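PDB 2ZWS: neutral ceramidase from Pseudomonas aeruginosa, which hydrolyses the N-acyl linkage of ceramides to sphingosine and a free fatty acid, using a zinc ion, and also runs the reverse synthesis. Local coordinates for residues I178-S186 / G196-H204; Q243-P251 / E411-R421. All coordinates share one frame; numbering follows the deposited sequence.

Contact 1. Residues I178-S186 / G196-H204; sequences IDPQMSVLS and GAISWFPVH. With ZN (zinc ion), chain B.
Ser183 and Leu185 face Trp200 and Ile198 as the hydrogen-bonded pairs of an antiparallel β hairpin, its strand axes 4.6 Å apart and running at 165° to each other. Two backbone bonds join each pair; the shortest is Trp200 N to Ser183 O at 2.8 Å. On the face that carries Ser183, Leu185, Ile198 and Trp200, the indole presents its edge to the partner strand, with CZ3 3.7 Å from Leu185 CB, while Ile198 CG2 of its own strand sits over one ring face, toward the rim. On the other face, the extended first two torsions of Met182 (chi1 176°) carry SD to 3.4 Å from Ser199 OG, and the bend at chi3 then swings CE to 3.6 Å from Phe201 CB. Helix 265-286 covers this side, touching Met182, Val184 and Phe201. Past the last bridge the Phe201 ring turns its edge to Gln181 O, and the Asp179 side chain crosses the Pro202 ring at about a right angle, CB 3.9 Å from CG. Asp179 OD1 takes Gln181 N in an Asx turn, met from above the carboxylate plane; OD2 has Asn245 and Arg421 as partners. Both faces thus mix apolar side chains with serines, Ser183 OG being satisfied by Tyr148 and a water, and where the strands part direct backbone bonds give way to a water donating to Asp179 O (2.7 Å) and Pro202 O.

Contact 2. Residues Q243-P251 / E411-R421; sequences QTNAGNLSP and EFTVMAGVRIR. With ZN (zinc ion), chain B.
Asn245 and Arg421 meet edge to edge, their amide and guanidinium planes only 10° apart. Arg421 NH2 gives its N-H to a lone pair of Asn245 OD1 (3.0 Å, 157° at the hydrogen), and Gly417 CA lies 3.5 Å from the same oxygen. The acceptor they share, Asp179, probably helps fix the amide's rotation. Asn245 CG stands between its backbone N and carbonyl carbon (chi1 30°), and this turns the amide toward the helix. Two residues on, Gly247 N, within the type I turn 246-249, bonds Phe412 O at 2.9 Å from well above the carbonyl plane. The turn lies against the start of helix 414-428, where Thr413 is the N-cap: its OG1 accepts from Ala416 N and also has Glu454 as a partner. Asn248 adds a second side-chain acceptor here, OD1 taking Val414 N at 3.1 Å, while its ND2 reaches Met415 N through a water. The Asn248 side chain crosses that of Thr413 at about a right angle, its amide carbon against CB and CG2. Leu249 CD1 meets Val414 CG2 at 3.6 Å. At the other end of 411-421, Glu411 grips zinc through both oxygens, OE1 at 2.1 Å and OE2 at 2.5 Å, with Tyr445 hydrogen-bonded to OE2.

Contacts 1 and 2, centres about 12 Å apart, converge on the zinc: His204 of contact 1 and Glu411 of contact 2 bind it beside His97, Tyr448 and a shared water, with His204 NE2 3.1 Å from Glu411 OE1. His204 ND1 probably donates to Leu249 O (2.8 Å); Leu249, at the start of strand 249-251 and just before Ser250, the nucleophile by similarity, is thus second shell to the histidine. A probable hydrogen bond from Gln243 NE2 to Val203 O (2.8 Å) ties the same two segments again. Farther from the metal, the Asp179 carboxylate joins the loop that leads into the hairpin to both segments of contact 2.

Contact 1. Residues I178-S186 / G196-H204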
ATOM      1  N   ILE A 178       6.781   0.764 -20.945  1.00 18.20           N
ATOM      2  CA  ILE A 178       5.544   0.703 -20.153  1.00 19.66           C
ATOM      3  C   ILE A 178       4.996  -0.720 -20.189  1.00 18.48           C
ATOM      4  O   ILE A 178       5.071  -1.382 -21.237  1.00 19.40           O
ATOM      5  CB  ILE A 178       4.501   1.726 -20.783  1.00 21.09           C
ATOM      6  CG1 ILE A 178       4.912   3.156 -20.444  1.00 23.17           C
ATOM      7  CG2 ILE A 178       3.069   1.476 -20.442  1.00 21.92           C
ATOM      8  CD1 ILE A 178       5.328   3.278 -19.075  1.00 28.28           C
ATOM      9  N   ASP A 179       4.458  -1.194 -19.058  1.00 17.01           N
ATOM     10  CA  ASP A 179       3.620  -2.374 -19.098  1.00 16.27           C
ATOM     11  C   ASP A 179       2.182  -1.859 -19.084  1.00 16.05           C
ATOM     12  O   ASP A 179       1.700  -1.356 -18.058  1.00 15.67           O
ATOM     13  CB  ASP A 179       3.887  -3.309 -17.907  1.00 15.88           C
ATOM     14  CG  ASP A 179       2.957  -4.513 -17.888  1.00 15.45           C
ATOM     15  OD1 ASP A 179       2.094  -4.647 -18.795  1.00 16.45           O
ATOM     16  OD2 ASP A 179       3.091  -5.326 -16.955  1.00 17.07           O
ATOM     17  N   PRO A 180       1.500  -1.890 -20.234  1.00 15.92           N
ATOM     18  CA  PRO A 180       0.218  -1.215 -20.298  1.00 16.51           C
ATOM     19  C   PRO A 180      -0.907  -2.116 -19.791  1.00 16.17           C
ATOM     20  O   PRO A 180      -2.049  -1.696 -19.718  1.00 16.75           O
ATOM     21  CB  PRO A 180       0.059  -0.954 -21.793  1.00 17.40           C
ATOM     22  CG  PRO A 180       0.669  -2.146 -22.399  1.00 17.38           C
ATOM     23  CD  PRO A 180       1.858  -2.508 -21.522  1.00 16.42           C
ATOM     24  N   GLN A 181      -0.581  -3.354 -19.424  1.00 15.24           N
ATOM     25  CA  GLN A 181      -1.660  -4.288 -19.101  1.00 14.62           C
ATOM     26  C   GLN A 181      -2.289  -4.028 -17.744  1.00 14.18           C
ATOM     27  O   GLN A 181      -1.602  -4.063 -16.718  1.00 14.83           O
ATOM     28  CB  GLN A 181      -1.198  -5.744 -19.174  1.00 13.87           C
ATOM     29  CG  GLN A 181      -2.382  -6.712 -18.968  1.00 16.73           C
ATOM     30  CD  GLN A 181      -2.025  -8.137 -19.350  1.00 20.25           C
ATOM     31  OE1 GLN A 181      -2.339  -8.603 -20.460  1.00 24.02           O
ATOM     32  NE2 GLN A 181      -1.350  -8.819 -18.462  1.00 20.74           N
ATOM     33  N   MET A 182      -3.598  -3.776 -17.763  1.00 13.40           N
ATOM     34  CA  MET A 182      -4.398  -3.852 -16.559  1.00 13.67           C
ATOM     35  C   MET A 182      -5.268  -5.120 -16.597  1.00 13.36           C
ATOM     36  O   MET A 182      -5.923  -5.407 -17.610  1.00 13.69           O
ATOM     37  CB  MET A 182      -5.299  -2.624 -16.423  1.00 13.80           C
ATOM     38  CG  MET A 182      -6.228  -2.714 -15.200  1.00 14.88           C
ATOM     39  SD  MET A 182      -7.258  -1.265 -14.983  1.00 15.91           S
ATOM     40  CE  MET A 182      -6.042  -0.070 -14.362  1.00 17.25           C
ATOM     41  N   SER A 183      -5.288  -5.864 -15.494  1.00 12.82           N
ATOM     42  CA  SER A 183      -6.146  -7.039 -15.335  1.00 12.75           C
ATOM     43  C   SER A 183      -7.167  -6.713 -14.257  1.00 11.52           C
ATOM     44  O   SER A 183      -6.860  -6.009 -13.289  1.00 11.91           O
ATOM     45  CB  SER A 183      -5.309  -8.244 -14.860  1.00 12.96           C
ATOM     46  OG  SER A 183      -4.267  -8.543 -15.789  1.00 18.12           O
ATOM     47  N   VAL A 184      -8.389  -7.223 -14.413  1.00 11.38           N
ATOM     48  CA  VAL A 184      -9.431  -7.020 -13.403  1.00 12.26           C
ATOM     49  C   VAL A 184     -10.101  -8.337 -13.072  1.00 12.87           C
ATOM     50  O   VAL A 184     -10.550  -9.050 -13.975  1.00 12.73           O
ATOM     51  CB  VAL A 184     -10.499  -5.964 -13.847  1.00 12.52           C
ATOM     52  CG1 VAL A 184     -11.572  -5.757 -12.741  1.00 10.30           C
ATOM     53  CG2 VAL A 184      -9.840  -4.645 -14.227  1.00 14.63           C
ATOM     54  N   LEU A 185     -10.137  -8.654 -11.770  1.00 12.65           N
ATOM     55  CA  LEU A 185     -10.985  -9.736 -11.244  1.00 12.72           C
ATOM     56  C   LEU A 185     -12.245  -9.098 -10.645  1.00 13.63           C
ATOM     57  O   LEU A 185     -12.166  -8.321  -9.681  1.00 12.07           O
ATOM     58  CB  LEU A 185     -10.250 -10.565 -10.177  1.00 13.11           C
ATOM     59  CG  LEU A 185     -10.997 -11.777  -9.574  1.00 13.13           C
ATOM     60  CD1 LEU A 185     -11.374 -12.809 -10.617  1.00 13.49           C
ATOM     61  CD2 LEU A 185     -10.145 -12.447  -8.516  1.00 12.66           C
ATOM     62  N   SER A 186     -13.400  -9.409 -11.250  1.00 13.09           N
ATOM     63  CA  SER A 186     -14.633  -8.845 -10.750  0.50 13.19           C
ATOM     64  C   SER A 186     -15.446  -9.880 -10.016  1.00 12.78           C
ATOM     65  O   SER A 186     -15.414 -11.080 -10.339  1.00 12.44           O
ATOM     66  CB  SER A 186     -15.432  -8.180 -11.866  0.50 13.74           C
ATOM     67  OG  SER A 186     -15.582  -9.057 -12.966  0.50 14.35           O
ATOM     68  N   GLY A 196     -17.746  -6.002  -6.186  1.00 12.96           N
ATOM     69  CA  GLY A 196     -16.407  -5.501  -5.875  1.00 11.81           C
ATOM     70  C   GLY A 196     -15.489  -5.920  -7.003  1.00 11.56           C
ATOM     71  O   GLY A 196     -15.902  -6.655  -7.926  1.00 12.35           O
ATOM     72  N   ALA A 197     -14.233  -5.483  -6.922  1.00 11.20           N
ATOM     73  CA  ALA A 197     -13.275  -5.746  -7.983  1.00 10.97           C
ATOM     74  C   ALA A 197     -11.864  -5.516  -7.499  1.00 10.47           C
ATOM     75  O   ALA A 197     -11.622  -4.661  -6.648  1.00 11.69           O
ATOM     76  CB  ALA A 197     -13.569  -4.872  -9.195  1.00 11.71           C
ATOM     77  N   ILE A 198     -10.940  -6.251  -8.098  1.00 10.66           N
ATOM     78  CA  ILE A 198      -9.507  -5.999  -7.915  1.00 10.57           C
ATOM     79  C   ILE A 198      -8.919  -5.675  -9.294  1.00 11.12           C
ATOM     80  O   ILE A 198      -9.071  -6.462 -10.236  1.00 11.34           O
ATOM     81  CB  ILE A 198      -8.755  -7.229  -7.327  1.00 11.10           C
ATOM     82  CG1 ILE A 198      -9.408  -7.734  -6.017  1.00 11.02           C
ATOM     83  CG2 ILE A 198      -7.251  -6.902  -7.163  1.00 12.00           C
ATOM     84  CD1 ILE A 198      -9.008  -9.174  -5.682  1.00 12.36           C
ATOM     85  N   SER A 199      -8.283  -4.510  -9.391  1.00 12.07           N
ATOM     86  CA  SER A 199      -7.547  -4.089 -10.604  1.00 12.81           C
ATOM     87  C   SER A 199      -6.036  -4.220 -10.361  1.00 12.86           C
ATOM     88  O   SER A 199      -5.535  -3.781  -9.314  1.00 13.36           O
ATOM     89  CB  SER A 199      -7.867  -2.621 -10.939  1.00 14.03           C
ATOM     90  OG  SER A 199      -6.843  -2.013 -11.715  1.00 17.35           O
ATOM     91  N   TRP A 200      -5.312  -4.835 -11.303  1.00 12.61           N
ATOM     92  CA  TRP A 200      -3.841  -4.898 -11.211  1.00 12.08           C
ATOM     93  C   TRP A 200      -3.260  -4.107 -12.365  1.00 12.04           C
ATOM     94  O   TRP A 200      -3.561  -4.374 -13.539  1.00 12.70           O
ATOM     95  CB  TRP A 200      -3.315  -6.332 -11.340  1.00 12.30           C
ATOM     96  CG  TRP A 200      -3.570  -7.207 -10.153  1.00 12.83           C
ATOM     97  CD1 TRP A 200      -2.757  -7.364  -9.072  1.00 12.72           C
ATOM     98  CD2 TRP A 200      -4.688  -8.094  -9.952  1.00 11.04           C
ATOM     99  NE1 TRP A 200      -3.299  -8.275  -8.191  1.00 12.40           N
ATOM    100  CE2 TRP A 200      -4.479  -8.748  -8.705  1.00 12.57           C
ATOM    101  CE3 TRP A 200      -5.841  -8.413 -10.707  1.00 12.67           C
ATOM    102  CZ2 TRP A 200      -5.370  -9.695  -8.186  1.00 13.40           C
ATOM    103  CZ3 TRP A 200      -6.749  -9.362 -10.173  1.00 13.27           C
ATOM    104  CH2 TRP A 200      -6.499  -9.989  -8.916  1.00 13.47           C
ATOM    105  N   PHE A 201      -2.434  -3.129 -12.035  1.00 12.14           N
ATOM    106  CA  PHE A 201      -1.804  -2.280 -13.052  1.00 11.89           C
ATOM    107  C   PHE A 201      -0.564  -1.633 -12.422  1.00 12.16           C
ATOM    108  O   PHE A 201      -0.662  -1.123 -11.307  1.00 13.50           O
ATOM    109  CB  PHE A 201      -2.764  -1.191 -13.550  1.00 12.71           C
ATOM    110  CG  PHE A 201      -2.117  -0.205 -14.470  1.00 12.49           C
ATOM    111  CD1 PHE A 201      -1.800   1.069 -14.016  1.00 13.11           C
ATOM    112  CD2 PHE A 201      -1.853  -0.531 -15.810  1.00 13.42           C
ATOM    113  CE1 PHE A 201      -1.174   1.998 -14.850  1.00 14.24           C
ATOM    114  CE2 PHE A 201      -1.206   0.398 -16.667  1.00 14.15           C
ATOM    115  CZ  PHE A 201      -0.884   1.668 -16.190  1.00 13.11           C
ATOM    116  N   PRO A 202       0.598  -1.668 -13.104  1.00 12.40           N
ATOM    117  CA  PRO A 202       1.799  -1.127 -12.438  1.00 12.41           C
ATOM    118  C   PRO A 202       2.026   0.356 -12.670  1.00 13.48           C
ATOM    119  O   PRO A 202       2.163   0.800 -13.816  1.00 13.50           O
ATOM    120  CB  PRO A 202       2.945  -1.940 -13.066  1.00 14.05           C
ATOM    121  CG  PRO A 202       2.426  -2.234 -14.502  1.00 12.47           C
ATOM    122  CD  PRO A 202       0.893  -2.246 -14.436  1.00 11.45           C
ATOM    123  N   VAL A 203       2.109   1.111 -11.579  1.00 12.95           N
ATOM    124  CA  VAL A 203       2.512   2.519 -11.623  1.00 12.95           C
ATOM    125  C   VAL A 203       2.816   2.951 -10.193  1.00 13.41           C
ATOM    126  O   VAL A 203       1.997   2.698  -9.312  1.00 13.39           O
ATOM    127  CB  VAL A 203       1.427   3.440 -12.290  1.00 13.77           C
ATOM    128  CG1 VAL A 203       0.059   3.417 -11.522  1.00 13.45           C
ATOM    129  CG2 VAL A 203       1.976   4.872 -12.474  1.00 14.58           C
ATOM    130  N   HIS A 204       3.986   3.552  -9.967  1.00 13.18           N
ATOM    131  CA  HIS A 204       4.285   4.069  -8.624  1.00 13.43           C
ATOM    132  C   HIS A 204       3.178   4.990  -8.113  1.00 13.15           C
ATOM    133  O   HIS A 204       2.696   5.865  -8.833  1.00 14.26           O
ATOM    134  CB  HIS A 204       5.634   4.795  -8.557  1.00 13.61           C
ATOM    135  CG  HIS A 204       6.763   3.918  -8.131  1.00 14.40           C
ATOM    136  ND1 HIS A 204       7.297   2.939  -8.950  1.00 14.33           N
ATOM    137  CD2 HIS A 204       7.459   3.866  -6.968  1.00 13.00           C
ATOM    138  CE1 HIS A 204       8.258   2.309  -8.288  1.00 13.43           C
ATOM    139  NE2 HIS A 204       8.365   2.848  -7.082  1.00 16.74           N
TER
HETATM  140 ZN    ZN B 647       9.244   1.997  -5.360  1.00 14.79          ZN
HETATM  141  O   HOH W   1       2.436   0.825 -16.585  1.00 14.37           O
HETATM  142  O   HOH W   2      -2.302  -6.957 -14.930  1.00 33.97           O
HETATM  143  O   HOH W   3       9.671   3.641  -4.100  1.00 20.14           O

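Contact 2. Residues Q243-P251 / E411-R421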
ATOM      1  N   GLN A 243      -0.822  -3.447  -7.444  1.00 12.78           N
ATOM      2  CA  GLN A 243       0.361  -3.332  -8.317  1.00 12.87           C
ATOM      3  C   GLN A 243       0.688  -4.618  -9.063  1.00 13.62           C
ATOM      4  O   GLN A 243       0.282  -5.701  -8.646  1.00 14.60           O
ATOM      5  CB  GLN A 243       1.609  -2.968  -7.489  1.00 12.49           C
ATOM      6  CG  GLN A 243       1.517  -1.594  -6.852  1.00 12.36           C
ATOM      7  CD  GLN A 243       1.741  -0.463  -7.829  1.00 11.34           C
ATOM      8  OE1 GLN A 243       1.951  -0.672  -9.052  1.00 12.56           O
ATOM      9  NE2 GLN A 243       1.750   0.757  -7.292  1.00 11.59           N
ATOM     10  N   THR A 244       1.434  -4.497 -10.167  1.00 14.07           N
ATOM     11  CA  THR A 244       2.124  -5.662 -10.751  1.00 13.86           C
ATOM     12  C   THR A 244       3.647  -5.479 -10.661  1.00 14.27           C
ATOM     13  O   THR A 244       4.211  -5.549  -9.570  1.00 14.79           O
ATOM     14  CB  THR A 244       1.631  -6.029 -12.180  1.00 14.48           C
ATOM     15  OG1 THR A 244       1.890  -4.956 -13.089  1.00 14.89           O
ATOM     16  CG2 THR A 244       0.151  -6.324 -12.161  1.00 14.11           C
ATOM     17  N   ASN A 245       4.296  -5.232 -11.797  1.00 13.45           N
ATOM     18  CA  ASN A 245       5.727  -5.043 -11.847  1.00 12.97           C
ATOM     19  C   ASN A 245       5.959  -3.548 -12.124  1.00 12.83           C
ATOM     20  O   ASN A 245       6.050  -3.116 -13.280  1.00 13.68           O
ATOM     21  CB  ASN A 245       6.391  -5.955 -12.918  1.00 13.86           C
ATOM     22  CG  ASN A 245       5.475  -6.259 -14.120  1.00 14.26           C
ATOM     23  OD1 ASN A 245       5.153  -7.429 -14.387  1.00 14.71           O
ATOM     24  ND2 ASN A 245       5.073  -5.219 -14.852  1.00 14.13           N
ATOM     25  N   ALA A 246       6.062  -2.766 -11.053  1.00 12.63           N
ATOM     26  CA  ALA A 246       6.107  -1.285 -11.150  1.00 12.63           C
ATOM     27  C   ALA A 246       7.467  -0.679 -10.787  1.00 13.60           C
ATOM     28  O   ALA A 246       7.585   0.548 -10.650  1.00 13.63           O
ATOM     29  CB  ALA A 246       5.015  -0.685 -10.254  1.00 13.10           C
ATOM     30  N   GLY A 247       8.495  -1.516 -10.659  1.00 13.40           N
ATOM     31  CA  GLY A 247       9.778  -1.063 -10.137  1.00 13.65           C
ATOM     32  C   GLY A 247      10.346   0.139 -10.879  1.00 13.92           C
ATOM     33  O   GLY A 247      10.983   1.020 -10.270  1.00 14.75           O
ATOM     34  N   ASN A 248      10.158   0.170 -12.198  1.00 14.46           N
ATOM     35  CA  ASN A 248      10.727   1.253 -12.993  1.00 14.12           C
ATOM     36  C   ASN A 248       9.659   2.132 -13.646  1.00 14.70           C
ATOM     37  O   ASN A 248       9.919   2.792 -14.651  1.00 15.65           O
ATOM     38  CB  ASN A 248      11.767   0.733 -14.044  1.00 14.33           C
ATOM     39  CG  ASN A 248      11.212  -0.399 -14.933  1.00 15.19           C
ATOM     40  OD1 ASN A 248      10.096  -0.892 -14.712  1.00 14.29           O
ATOM     41  ND2 ASN A 248      11.983  -0.790 -15.963  1.00 16.72           N
ATOM     42  N   LEU A 249       8.460   2.166 -13.043  1.00 13.96           N
ATOM     43  CA  LEU A 249       7.329   2.902 -13.614  1.00 14.44           C
ATOM     44  C   LEU A 249       6.797   3.993 -12.675  1.00 14.21           C
ATOM     45  O   LEU A 249       6.401   3.717 -11.533  1.00 14.64           O
ATOM     46  CB  LEU A 249       6.182   1.943 -13.956  1.00 14.37           C
ATOM     47  CG  LEU A 249       6.406   0.956 -15.096  1.00 16.81           C
ATOM     48  CD1 LEU A 249       5.288  -0.077 -15.088  1.00 18.07           C
ATOM     49  CD2 LEU A 249       6.365   1.701 -16.408  1.00 18.43           C
ATOM     50  N   SER A 250       6.750   5.207 -13.203  1.00 14.01           N
ATOM     51  CA  SER A 250       6.233   6.385 -12.511  1.00 15.40           C
ATOM     52  C   SER A 250       4.898   6.827 -13.102  1.00 14.91           C
ATOM     53  O   SER A 250       4.566   6.505 -14.262  1.00 14.01           O
ATOM     54  CB  SER A 250       7.184   7.564 -12.742  1.00 16.77           C
ATOM     55  OG  SER A 250       8.430   7.346 -12.122  1.00 20.60           O
ATOM     56  N   PRO A 251       4.142   7.647 -12.358  1.00 15.14           N
ATOM     57  CA  PRO A 251       2.968   8.265 -12.992  1.00 15.13           C
ATOM     58  C   PRO A 251       3.417   9.085 -14.206  1.00 15.52           C
ATOM     59  O   PRO A 251       4.506   9.720 -14.212  1.00 16.92           O
ATOM     60  CB  PRO A 251       2.425   9.207 -11.906  1.00 15.63           C
ATOM     61  CG  PRO A 251       2.949   8.615 -10.620  1.00 17.40           C
ATOM     62  CD  PRO A 251       4.319   8.080 -10.953  1.00 15.32           C
ATOM     63  N   GLU A 411       9.877  -4.929  -5.512  1.00 12.79           N
ATOM     64  CA  GLU A 411       9.490  -4.097  -6.661  1.00 13.72           C
ATOM     65  C   GLU A 411      10.172  -4.637  -7.900  1.00 14.39           C
ATOM     66  O   GLU A 411      11.376  -4.485  -8.033  1.00 15.31           O
ATOM     67  CB  GLU A 411       9.938  -2.638  -6.469  1.00 14.61           C
ATOM     68  CG  GLU A 411       9.754  -2.082  -5.077  1.00 15.15           C
ATOM     69  CD  GLU A 411       9.623  -0.573  -5.065  1.00 14.54           C
ATOM     70  OE1 GLU A 411       9.161   0.067  -6.073  1.00 12.16           O
ATOM     71  OE2 GLU A 411       9.963   0.000  -4.021  1.00 14.32           O
ATOM     72  N   PHE A 412       9.413  -5.241  -8.804  1.00 13.50           N
ATOM     73  CA  PHE A 412      10.008  -5.804 -10.011  1.00 13.50           C
ATOM     74  C   PHE A 412       9.870  -4.828 -11.162  1.00 14.43           C
ATOM     75  O   PHE A 412       8.822  -4.261 -11.378  1.00 13.60           O
ATOM     76  CB  PHE A 412       9.318  -7.119 -10.352  1.00 13.59           C
ATOM     77  CG  PHE A 412       9.669  -8.236  -9.411  1.00 12.46           C
ATOM     78  CD1 PHE A 412       9.227  -8.217  -8.070  1.00 10.15           C
ATOM     79  CD2 PHE A 412      10.414  -9.317  -9.849  1.00 14.14           C
ATOM     80  CE1 PHE A 412       9.583  -9.238  -7.195  1.00 11.83           C
ATOM     81  CE2 PHE A 412      10.733 -10.352  -8.981  1.00 14.20           C
ATOM     82  CZ  PHE A 412      10.316 -10.312  -7.638  1.00 14.28           C
ATOM     83  N   THR A 413      10.927  -4.662 -11.942  1.00 13.90           N
ATOM     84  CA  THR A 413      10.798  -3.848 -13.139  1.00 14.17           C
ATOM     85  C   THR A 413       9.916  -4.571 -14.136  1.00 14.00           C
ATOM     86  O   THR A 413       9.639  -5.760 -13.983  1.00 14.70           O
ATOM     87  CB  THR A 413      12.132  -3.664 -13.826  1.00 14.40           C
ATOM     88  OG1 THR A 413      12.669  -4.959 -14.147  1.00 16.18           O
ATOM     89  CG2 THR A 413      13.088  -2.882 -12.938  1.00 16.14           C
ATOM     90  N   VAL A 414       9.477  -3.845 -15.163  1.00 13.89           N
ATOM     91  CA  VAL A 414       8.573  -4.428 -16.174  1.00 14.52           C
ATOM     92  C   VAL A 414       9.120  -5.784 -16.669  1.00 14.35           C
ATOM     93  O   VAL A 414       8.431  -6.798 -16.584  1.00 14.62           O
ATOM     94  CB  VAL A 414       8.342  -3.453 -17.364  1.00 14.73           C
ATOM     95  CG1 VAL A 414       7.596  -4.149 -18.541  1.00 15.10           C
ATOM     96  CG2 VAL A 414       7.583  -2.201 -16.892  1.00 14.37           C
ATOM     97  N   MET A 415      10.356  -5.810 -17.182  1.00 14.42           N
ATOM     98  CA  MET A 415      10.857  -7.048 -17.778  1.00 14.84           C
ATOM     99  C   MET A 415      11.172  -8.103 -16.724  1.00 14.20           C
ATOM    100  O   MET A 415      11.082  -9.318 -17.003  1.00 14.82           O
ATOM    101  CB  MET A 415      12.081  -6.796 -18.676  1.00 16.22           C
ATOM    102  CG  MET A 415      11.790  -6.006 -19.956  1.00 17.66           C
ATOM    103  SD  MET A 415      10.222  -6.452 -20.783  1.00 19.49           S
ATOM    104  CE  MET A 415      10.401  -8.218 -21.149  1.00 20.30           C
ATOM    105  N   ALA A 416      11.519  -7.679 -15.507  1.00 14.79           N
ATOM    106  CA  ALA A 416      11.779  -8.683 -14.458  1.00 14.56           C
ATOM    107  C   ALA A 416      10.485  -9.451 -14.156  1.00 15.09           C
ATOM    108  O   ALA A 416      10.492 -10.685 -14.019  1.00 15.32           O
ATOM    109  CB  ALA A 416      12.379  -8.045 -13.212  1.00 15.21           C
ATOM    110  N   GLY A 417       9.379  -8.724 -14.108  1.00 15.25           N
ATOM    111  CA  GLY A 417       8.075  -9.343 -13.854  1.00 15.30           C
ATOM    112  C   GLY A 417       7.544 -10.096 -15.060  1.00 16.10           C
ATOM    113  O   GLY A 417       7.041 -11.235 -14.947  1.00 15.99           O
ATOM    114  N   VAL A 418       7.659  -9.468 -16.234  1.00 15.49           N
ATOM    115  CA  VAL A 418       7.197 -10.106 -17.472  1.00 15.66           C
ATOM    116  C   VAL A 418       7.904 -11.446 -17.727  1.00 14.94           C
ATOM    117  O   VAL A 418       7.268 -12.418 -18.109  1.00 16.05           O
ATOM    118  CB  VAL A 418       7.318  -9.169 -18.709  1.00 16.26           C
ATOM    119  CG1 VAL A 418       7.040  -9.948 -20.000  1.00 16.96           C
ATOM    120  CG2 VAL A 418       6.345  -8.016 -18.569  1.00 16.76           C
ATOM    121  N   ARG A 419       9.214 -11.495 -17.520  1.00 14.77           N
ATOM    122  CA  ARG A 419       9.936 -12.764 -17.729  1.00 14.87           C
ATOM    123  C   ARG A 419       9.408 -13.881 -16.800  1.00 15.07           C
ATOM    124  O   ARG A 419       9.277 -15.048 -17.201  1.00 16.06           O
ATOM    125  CB  ARG A 419      11.435 -12.578 -17.534  1.00 16.32           C
ATOM    126  CG  ARG A 419      12.108 -11.966 -18.766  1.00 16.32           C
ATOM    127  CD  ARG A 419      13.587 -11.912 -18.519  1.00 19.31           C
ATOM    128  NE  ARG A 419      14.248 -10.979 -19.418  1.00 21.88           N
ATOM    129  CZ  ARG A 419      15.528 -10.656 -19.302  1.00 23.80           C
ATOM    130  NH1 ARG A 419      16.079  -9.785 -20.155  1.00 26.07           N
ATOM    131  NH2 ARG A 419      16.255 -11.213 -18.338  1.00 24.09           N
ATOM    132  N   ILE A 420       9.090 -13.514 -15.564  1.00 15.63           N
ATOM    133  CA  ILE A 420       8.574 -14.501 -14.612  1.00 14.67           C
ATOM    134  C   ILE A 420       7.169 -14.943 -15.018  1.00 15.04           C
ATOM    135  O   ILE A 420       6.875 -16.128 -15.050  1.00 14.75           O
ATOM    136  CB  ILE A 420       8.608 -13.971 -13.177  1.00 14.74           C
ATOM    137  CG1 ILE A 420      10.071 -13.732 -12.766  1.00 14.14           C
ATOM    138  CG2 ILE A 420       7.944 -14.972 -12.234  1.00 15.53           C
ATOM    139  CD1 ILE A 420      10.258 -13.063 -11.409  1.00 13.62           C
ATOM    140  N   ARG A 421       6.330 -13.984 -15.392  1.00 15.46           N
ATOM    141  CA  ARG A 421       4.994 -14.273 -15.883  0.50 16.41           C
ATOM    142  C   ARG A 421       5.026 -15.270 -17.046  1.00 17.12           C
ATOM    143  O   ARG A 421       4.293 -16.263 -17.041  1.00 18.37           O
ATOM    144  CB  ARG A 421       4.352 -12.976 -16.340  0.50 15.85           C
ATOM    145  CG  ARG A 421       2.927 -12.812 -15.906  0.50 16.39           C
ATOM    146  CD  ARG A 421       2.332 -11.660 -16.672  0.50 14.47           C
ATOM    147  NE  ARG A 421       3.020 -10.404 -16.406  0.50 13.59           N
ATOM    148  CZ  ARG A 421       2.866  -9.286 -17.127  0.50 12.12           C
ATOM    149  NH1 ARG A 421       2.071  -9.253 -18.200  0.50 10.18           N
ATOM    150  NH2 ARG A 421       3.513  -8.183 -16.760  0.50 13.17           N
TER
HETATM  151 ZN    ZN B 647       9.244   1.997  -5.360  1.00 14.79          ZN
HETATM  152  O   HOH W   4       6.471  -4.678  -8.513  1.00 20.00           O
HETATM  153  O   HOH W   5      11.998  -3.336 -17.450  1.00 15.62           O
HETATM  154  O   HOH W   3       9.671   3.641  -4.100  1.00 20.14           O